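Local coordinates for guanine nucleotide exchange protein (Legionella pneumophila, PDB 1XSZ) that probably promotes guanine nucleotide exchange on host ADP-ribosylation factor (Arf) through its Sec7 domain, whose active site is covered by a C-terminal capping domain, at residues S39-Q51 against E70-M82. Sequence-based numbering, arbitrary orientation.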
ATOM      1  N   SER A  39      21.571  12.785 -11.416  1.00 28.92           N
ATOM      2  CA  SER A  39      21.188  11.732 -10.479  1.00 28.78           C
ATOM      3  C   SER A  39      19.693  11.514 -10.709  1.00 27.40           C
ATOM      4  O   SER A  39      18.880  12.396 -10.430  1.00 27.48           O
ATOM      5  CB  SER A  39      21.450  12.177  -9.039  1.00 30.39           C
ATOM      6  OG  SER A  39      20.775  13.389  -8.747  1.00 35.34           O
ATOM      7  N   PRO A  40      19.311  10.332 -11.216  1.00 26.36           N
ATOM      8  CA  PRO A  40      17.911  10.003 -11.498  1.00 25.01           C
ATOM      9  C   PRO A  40      16.912   9.960 -10.345  1.00 23.59           C
ATOM     10  O   PRO A  40      15.836  10.552 -10.439  1.00 23.64           O
ATOM     11  CB  PRO A  40      18.016   8.660 -12.216  1.00 26.15           C
ATOM     12  CG  PRO A  40      19.192   8.031 -11.544  1.00 26.39           C
ATOM     13  CD  PRO A  40      20.182   9.175 -11.499  1.00 26.66           C
ATOM     14  N   ASN A  41      17.253   9.271  -9.263  1.00 22.20           N
ATOM     15  CA  ASN A  41      16.324   9.151  -8.144  1.00 22.03           C
ATOM     16  C   ASN A  41      15.890  10.476  -7.531  1.00 21.51           C
ATOM     17  O   ASN A  41      14.712  10.665  -7.226  1.00 20.59           O
ATOM     18  CB  ASN A  41      16.905   8.232  -7.068  1.00 24.08           C
ATOM     19  CG  ASN A  41      17.171   6.833  -7.590  1.00 26.14           C
ATOM     20  OD1 ASN A  41      16.466   6.345  -8.476  1.00 28.67           O
ATOM     21  ND2 ASN A  41      18.184   6.175  -7.036  1.00 29.09           N
ATOM     22  N   GLU A  42      16.826  11.400  -7.353  1.00 21.15           N
ATOM     23  CA  GLU A  42      16.477  12.694  -6.787  1.00 20.84           C
ATOM     24  C   GLU A  42      15.659  13.503  -7.790  1.00 19.77           C
ATOM     25  O   GLU A  42      14.784  14.284  -7.411  1.00 19.38           O
ATOM     26  CB  GLU A  42      17.743  13.466  -6.390  1.00 23.98           C
ATOM     27  CG  GLU A  42      18.555  12.787  -5.290  1.00 28.55           C
ATOM     28  CD  GLU A  42      19.678  11.912  -5.823  1.00 31.58           C
ATOM     29  OE1 GLU A  42      19.449  11.137  -6.778  1.00 33.87           O
ATOM     30  OE2 GLU A  42      20.798  11.992  -5.276  1.00 35.21           O
ATOM     31  N   GLU A  43      15.935  13.299  -9.075  1.00 19.00           N
ATOM     32  CA  GLU A  43      15.225  14.017 -10.123  1.00 19.18           C
ATOM     33  C   GLU A  43      13.776  13.539 -10.243  1.00 17.75           C
ATOM     34  O   GLU A  43      12.871  14.338 -10.458  1.00 17.99           O
ATOM     35  CB  GLU A  43      15.951  13.854 -11.461  1.00 21.40           C
ATOM     36  CG  GLU A  43      15.577  14.920 -12.477  1.00 23.69           C
ATOM     37  CD  GLU A  43      16.005  16.318 -12.050  1.00 23.74           C
ATOM     38  OE1 GLU A  43      15.357  17.293 -12.477  1.00 25.94           O
ATOM     39  OE2 GLU A  43      16.995  16.444 -11.296  1.00 25.93           O
ATOM     40  N   ILE A  44      13.559  12.233 -10.120  1.00 17.41           N
ATOM     41  CA  ILE A  44      12.202  11.704 -10.192  1.00 16.42           C
ATOM     42  C   ILE A  44      11.402  12.270  -9.014  1.00 16.11           C
ATOM     43  O   ILE A  44      10.282  12.748  -9.184  1.00 15.70           O
ATOM     44  CB  ILE A  44      12.201  10.162 -10.124  1.00 15.48           C
ATOM     45  CG1 ILE A  44      12.870   9.587 -11.377  1.00 16.39           C
ATOM     46  CG2 ILE A  44      10.772   9.644  -9.979  1.00 16.78           C
ATOM     47  CD1 ILE A  44      13.124   8.094 -11.301  1.00 16.89           C
ATOM     48  N   ALA A  45      11.993  12.230  -7.825  1.00 15.22           N
ATOM     49  CA  ALA A  45      11.327  12.745  -6.633  1.00 15.39           C
ATOM     50  C   ALA A  45      10.998  14.227  -6.783  1.00 15.39           C
ATOM     51  O   ALA A  45       9.903  14.663  -6.433  1.00 16.41           O
ATOM     52  CB  ALA A  45      12.204  12.521  -5.404  1.00 16.40           C
ATOM     53  N   GLU A  46      11.942  15.000  -7.308  1.00 16.92           N
ATOM     54  CA  GLU A  46      11.714  16.428  -7.490  1.00 16.35           C
ATOM     55  C   GLU A  46      10.603  16.686  -8.502  1.00 16.78           C
ATOM     56  O   GLU A  46       9.824  17.622  -8.341  1.00 17.13           O
ATOM     57  CB  GLU A  46      13.007  17.117  -7.940  1.00 19.22           C
ATOM     58  CG  GLU A  46      12.907  18.634  -8.071  1.00 23.63           C
ATOM     59  CD  GLU A  46      12.570  19.321  -6.759  1.00 26.01           C
ATOM     60  OE1 GLU A  46      13.213  19.005  -5.735  1.00 28.55           O
ATOM     61  OE2 GLU A  46      11.672  20.190  -6.753  1.00 28.89           O
ATOM     62  N   PHE A  47      10.524  15.852  -9.536  1.00 16.35           N
ATOM     63  CA  PHE A  47       9.490  16.011 -10.553  1.00 15.76           C
ATOM     64  C   PHE A  47       8.111  15.775  -9.932  1.00 16.64           C
ATOM     65  O   PHE A  47       7.158  16.485 -10.236  1.00 17.66           O
ATOM     66  CB  PHE A  47       9.712  15.029 -11.710  1.00 16.08           C
ATOM     67  CG  PHE A  47       8.960  15.391 -12.963  1.00 18.14           C
ATOM     68  CD1 PHE A  47       9.414  16.420 -13.788  1.00 18.37           C
ATOM     69  CD2 PHE A  47       7.788  14.727 -13.308  1.00 19.16           C
ATOM     70  CE1 PHE A  47       8.710  16.780 -14.938  1.00 19.82           C
ATOM     71  CE2 PHE A  47       7.076  15.082 -14.457  1.00 19.69           C
ATOM     72  CZ  PHE A  47       7.539  16.110 -15.272  1.00 21.00           C
ATOM     73  N   PHE A  48       8.012  14.773  -9.064  1.00 16.88           N
ATOM     74  CA  PHE A  48       6.748  14.469  -8.394  1.00 16.44           C
ATOM     75  C   PHE A  48       6.280  15.686  -7.590  1.00 17.07           C
ATOM     76  O   PHE A  48       5.098  16.029  -7.597  1.00 17.04           O
ATOM     77  CB  PHE A  48       6.918  13.279  -7.445  1.00 16.39           C
ATOM     78  CG  PHE A  48       7.046  11.942  -8.133  1.00 15.74           C
ATOM     79  CD1 PHE A  48       7.527  10.847  -7.427  1.00 15.22           C
ATOM     80  CD2 PHE A  48       6.650  11.763  -9.458  1.00 15.99           C
ATOM     81  CE1 PHE A  48       7.615   9.591  -8.020  1.00 15.62           C
ATOM     82  CE2 PHE A  48       6.734  10.507 -10.061  1.00 16.14           C
ATOM     83  CZ  PHE A  48       7.216   9.421  -9.341  1.00 15.14           C
ATOM     84  N   HIS A  49       7.208  16.324  -6.883  1.00 16.78           N
ATOM     85  CA  HIS A  49       6.872  17.507  -6.096  1.00 17.45           C
ATOM     86  C   HIS A  49       6.510  18.685  -6.998  1.00 18.63           C
ATOM     87  O   HIS A  49       5.476  19.329  -6.816  1.00 20.13           O
ATOM     88  CB  HIS A  49       8.051  17.905  -5.199  1.00 17.25           C
ATOM     89  CG  HIS A  49       8.133  17.129  -3.922  1.00 17.38           C
ATOM     90  ND1 HIS A  49       9.286  16.503  -3.503  1.00 19.04           N
ATOM     91  CD2 HIS A  49       7.215  16.917  -2.949  1.00 15.58           C
ATOM     92  CE1 HIS A  49       9.077  15.942  -2.325  1.00 15.63           C
ATOM     93  NE2 HIS A  49       7.829  16.179  -1.966  1.00 20.71           N
ATOM     94  N   GLN A  50       7.368  18.960  -7.973  1.00 17.86           N
ATOM     95  CA  GLN A  50       7.160  20.074  -8.893  1.00 19.10           C
ATOM     96  C   GLN A  50       5.888  20.000  -9.726  1.00 19.13           C
ATOM     97  O   GLN A  50       5.211  21.008  -9.923  1.00 19.08           O
ATOM     98  CB  GLN A  50       8.349  20.198  -9.849  1.00 20.95           C
ATOM     99  CG  GLN A  50       9.600  20.811  -9.251  1.00 22.49           C
ATOM    100  CD  GLN A  50       9.407  22.267  -8.876  1.00 25.21           C
ATOM    101  OE1 GLN A  50       8.723  23.012  -9.577  1.00 27.25           O
ATOM    102  NE2 GLN A  50      10.021  22.682  -7.775  1.00 27.22           N
ATOM    103  N   GLN A  51       5.563  18.807 -10.212  1.00 18.87           N
ATOM    104  CA  GLN A  51       4.399  18.637 -11.073  1.00 19.52           C
ATOM    105  C   GLN A  51       3.207  17.964 -10.405  1.00 19.30           C
ATOM    106  O   GLN A  51       2.370  17.365 -11.078  1.00 20.60           O
ATOM    107  CB  GLN A  51       4.809  17.837 -12.313  1.00 19.76           C
ATOM    108  CG  GLN A  51       6.022  18.408 -13.043  1.00 20.52           C
ATOM    109  CD  GLN A  51       5.729  19.728 -13.730  1.00 22.50           C
ATOM    110  OE1 GLN A  51       6.645  20.445 -14.139  1.00 24.27           O
ATOM    111  NE2 GLN A  51       4.451  20.049 -13.872  1.00 19.70           N
ATOM    112  N   GLU A  70      14.730   0.810  -6.577  1.00 18.89           N
ATOM    113  CA  GLU A  70      14.670   2.134  -7.187  1.00 19.33           C
ATOM    114  C   GLU A  70      13.604   2.993  -6.516  1.00 18.70           C
ATOM    115  O   GLU A  70      13.859   4.128  -6.113  1.00 18.72           O
ATOM    116  CB  GLU A  70      14.359   2.012  -8.677  1.00 22.07           C
ATOM    117  CG  GLU A  70      14.119   3.342  -9.379  1.00 25.59           C
ATOM    118  CD  GLU A  70      13.757   3.158 -10.841  1.00 29.06           C
ATOM    119  OE1 GLU A  70      14.606   2.655 -11.604  1.00 29.34           O
ATOM    120  OE2 GLU A  70      12.622   3.508 -11.227  1.00 30.03           O
ATOM    121  N   ASN A  71      12.403   2.440  -6.404  1.00 16.79           N
ATOM    122  CA  ASN A  71      11.286   3.142  -5.790  1.00 16.53           C
ATOM    123  C   ASN A  71      11.605   3.601  -4.377  1.00 15.87           C
ATOM    124  O   ASN A  71      11.262   4.721  -3.992  1.00 15.72           O
ATOM    125  CB  ASN A  71      10.056   2.236  -5.759  1.00 16.93           C
ATOM    126  CG  ASN A  71       9.682   1.721  -7.129  1.00 17.40           C
ATOM    127  OD1 ASN A  71      10.458   1.003  -7.767  1.00 19.81           O
ATOM    128  ND2 ASN A  71       8.495   2.086  -7.596  1.00 17.76           N
ATOM    129  N   GLN A  72      12.247   2.737  -3.598  1.00 15.99           N
ATOM    130  CA  GLN A  72      12.579   3.094  -2.229  1.00 16.77           C
ATOM    131  C   GLN A  72      13.595   4.229  -2.177  1.00 16.62           C
ATOM    132  O   GLN A  72      13.532   5.082  -1.292  1.00 16.74           O
ATOM    133  CB  GLN A  72      13.063   1.858  -1.459  1.00 18.66           C
ATOM    134  CG  GLN A  72      11.986   0.774  -1.386  1.00 20.68           C
ATOM    135  CD  GLN A  72      12.087  -0.094  -0.150  1.00 24.03           C
ATOM    136  OE1 GLN A  72      12.097   0.407   0.975  1.00 23.60           O
ATOM    137  NE2 GLN A  72      12.147  -1.407  -0.351  1.00 25.27           N
ATOM    138  N   GLN A  73      14.518   4.261  -3.134  1.00 17.81           N
ATOM    139  CA  GLN A  73      15.497   5.339  -3.170  1.00 18.03           C
ATOM    140  C   GLN A  73      14.795   6.644  -3.532  1.00 17.39           C
ATOM    141  O   GLN A  73      15.103   7.701  -2.982  1.00 17.82           O
ATOM    142  CB  GLN A  73      16.594   5.047  -4.196  1.00 21.24           C
ATOM    143  CG  GLN A  73      17.532   3.921  -3.793  1.00 26.04           C
ATOM    144  CD  GLN A  73      18.633   3.695  -4.811  1.00 30.78           C
ATOM    145  OE1 GLN A  73      18.368   3.345  -5.962  1.00 34.75           O
ATOM    146  NE2 GLN A  73      19.877   3.895  -4.392  1.00 33.87           N
ATOM    147  N   VAL A  74      13.845   6.572  -4.462  1.00 16.10           N
ATOM    148  CA  VAL A  74      13.119   7.769  -4.857  1.00 14.77           C
ATOM    149  C   VAL A  74      12.288   8.293  -3.688  1.00 14.32           C
ATOM    150  O   VAL A  74      12.203   9.502  -3.473  1.00 15.57           O
ATOM    151  CB  VAL A  74      12.207   7.498  -6.082  1.00 15.06           C
ATOM    152  CG1 VAL A  74      11.345   8.718  -6.370  1.00 15.46           C
ATOM    153  CG2 VAL A  74      13.072   7.177  -7.304  1.00 15.33           C
ATOM    154  N   LEU A  75      11.673   7.388  -2.932  1.00 13.43           N
ATOM    155  CA  LEU A  75      10.878   7.806  -1.785  1.00 12.71           C
ATOM    156  C   LEU A  75      11.757   8.510  -0.752  1.00 14.06           C
ATOM    157  O   LEU A  75      11.357   9.520  -0.176  1.00 14.09           O
ATOM    158  CB  LEU A  75      10.178   6.602  -1.140  1.00 14.12           C
ATOM    159  CG  LEU A  75       9.432   6.911   0.168  1.00 12.70           C
ATOM    160  CD1 LEU A  75       8.401   8.003  -0.065  1.00 14.48           C
ATOM    161  CD2 LEU A  75       8.765   5.652   0.702  1.00 13.63           C
ATOM    162  N   LYS A  76      12.950   7.974  -0.510  0.50 13.46           N
ATOM    163  CA  LYS A  76      13.839   8.590   0.464  0.50 14.77           C
ATOM    164  C   LYS A  76      14.154  10.022   0.037  0.50 14.56           C
ATOM    165  O   LYS A  76      14.153  10.936   0.860  0.50 13.61           O
ATOM    166  CB  LYS A  76      15.131   7.779   0.600  0.50 15.29           C
ATOM    167  CG  LYS A  76      15.944   8.149   1.834  0.50 17.01           C
ATOM    168  CD  LYS A  76      17.145   7.238   2.021  0.50 19.78           C
ATOM    169  CE  LYS A  76      17.865   7.555   3.321  0.50 22.52           C
ATOM    170  NZ  LYS A  76      18.225   8.996   3.411  0.50 24.74           N
ATOM    171  N   ALA A  77      14.407  10.218  -1.253  1.00 15.44           N
ATOM    172  CA  ALA A  77      14.707  11.552  -1.760  1.00 15.48           C
ATOM    173  C   ALA A  77      13.467  12.439  -1.671  1.00 15.99           C
ATOM    174  O   ALA A  77      13.547  13.600  -1.272  1.00 17.23           O
ATOM    175  CB  ALA A  77      15.188  11.471  -3.206  1.00 15.78           C
ATOM    176  N   PHE A  78      12.314  11.879  -2.030  1.00 15.03           N
ATOM    177  CA  PHE A  78      11.050  12.605  -2.002  1.00 15.50           C
ATOM    178  C   PHE A  78      10.755  13.150  -0.611  1.00 14.80           C
ATOM    179  O   PHE A  78      10.406  14.317  -0.448  1.00 15.53           O
ATOM    180  CB  PHE A  78       9.921  11.673  -2.465  1.00 13.60           C
ATOM    181  CG  PHE A  78       8.564  12.322  -2.514  1.00 12.96           C
ATOM    182  CD1 PHE A  78       7.700  12.250  -1.425  1.00 13.73           C
ATOM    183  CD2 PHE A  78       8.138  12.986  -3.660  1.00 13.72           C
ATOM    184  CE1 PHE A  78       6.436  12.827  -1.481  1.00 15.13           C
ATOM    185  CE2 PHE A  78       6.877  13.567  -3.728  1.00 14.02           C
ATOM    186  CZ  PHE A  78       6.022  13.489  -2.637  1.00 13.44           C
ATOM    187  N   THR A  79      10.904  12.307   0.400  1.00 14.14           N
ATOM    188  CA  THR A  79      10.645  12.734   1.764  1.00 14.98           C
ATOM    189  C   THR A  79      11.727  13.686   2.286  1.00 15.75           C
ATOM    190  O   THR A  79      11.435  14.606   3.048  1.00 17.02           O
ATOM    191  CB  THR A  79      10.510  11.511   2.680  1.00 14.92           C
ATOM    192  OG1 THR A  79       9.452  10.680   2.182  1.00 15.95           O
ATOM    193  CG2 THR A  79      10.175  11.938   4.098  1.00 17.24           C
ATOM    194  N   SER A  80      12.969  13.467   1.864  0.50 15.66           N
ATOM    195  CA  SER A  80      14.077  14.317   2.288  0.50 18.51           C
ATOM    196  C   SER A  80      13.917  15.733   1.744  0.50 18.74           C
ATOM    197  O   SER A  80      14.423  16.693   2.326  0.50 19.33           O
ATOM    198  CB  SER A  80      15.406  13.729   1.810  0.50 19.48           C
ATOM    199  OG  SER A  80      15.659  12.481   2.426  0.50 23.91           O
ATOM    200  N   GLN A  81      13.208  15.858   0.627  1.00 18.81           N
ATOM    201  CA  GLN A  81      12.982  17.155   0.001  1.00 19.64           C
ATOM    202  C   GLN A  81      11.886  17.959   0.692  1.00 21.05           C
ATOM    203  O   GLN A  81      11.618  19.104   0.324  1.00 23.53           O
ATOM    204  CB  GLN A  81      12.660  16.962  -1.486  1.00 20.21           C
ATOM    205  CG  GLN A  81      13.852  16.441  -2.283  1.00 20.61           C
ATOM    206  CD  GLN A  81      13.475  15.895  -3.645  1.00 22.46           C
ATOM    207  OE1 GLN A  81      12.300  15.841  -4.006  1.00 23.47           O
ATOM    208  NE2 GLN A  81      14.478  15.478  -4.410  1.00 21.23           N
ATOM    209  N   MET A  82      11.254  17.355   1.695  1.00 20.51           N
ATOM    210  CA  MET A  82      10.205  18.025   2.457  1.00 20.98           C
ATOM    211  C   MET A  82      10.846  18.664   3.682  1.00 20.72           C
ATOM    212  O   MET A  82      11.784  18.112   4.253  1.00 21.83           O
ATOM    213  CB  MET A  82       9.137  17.019   2.890  1.00 20.46           C
ATOM    214  CG  MET A  82       8.378  16.404   1.724  1.00 19.00           C
ATOM    215  SD  MET A  82       7.164  15.168   2.229  1.00 24.85           S
ATOM    216  CE  MET A  82       5.858  16.205   2.858  1.00 24.85           C
TER
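Ala45 and Val74 lie at the centre of the crossing between helix segments 40-50 and 70-80, whose axes pass 8.0 Å apart at -57°. The methyl of Ala45 faces the backbone of the other helix directly, with CB 3.4 Å from Phe78 N and the CB atoms of Ala77 and Phe78 close by; so small a side chain is consistent with the close approach at this point. Val74 is a knob in the hole formed by Asn41, Ile44, Ala45 and Phe48, its CG1 3.8 Å from Ile44 CG2. Helix 57-64 adds Val60 and Leu64 against Phe48, and Tyr63 and Leu64 against Val74.

Toward the C-terminal ends, Phe78, with CG anti to its backbone N (chi1 -179°), carries its ring to one face of the His49 imidazole. The two rings form an offset stack, nearly parallel at 8°, with centroids 3.8 Å apart, while Phe48 CB packs against Phe78 CE2. At the imidazole edge, His49 ND1 donates to Gln81 OE1 (3.1 Å), which lies in the ring plane. The other half of that amide is used too: Gln81 NE2 donates to a lone pair of Glu42 O at 3.2 Å, although this carbonyl already accepts the helical bond from Glu46 N. At the far end, Asn41 ND2 makes a weak bond to Gln73 OE1.

The opposite roles of Gln81 OE1 and NE2 define which end of the amide is which and oppose its flipping. Donation from ND1, together with the stack, restrains the rotation of His49, so directional bonding at this border supplements apolar packing between two helices of the all-helical Sec7 domain.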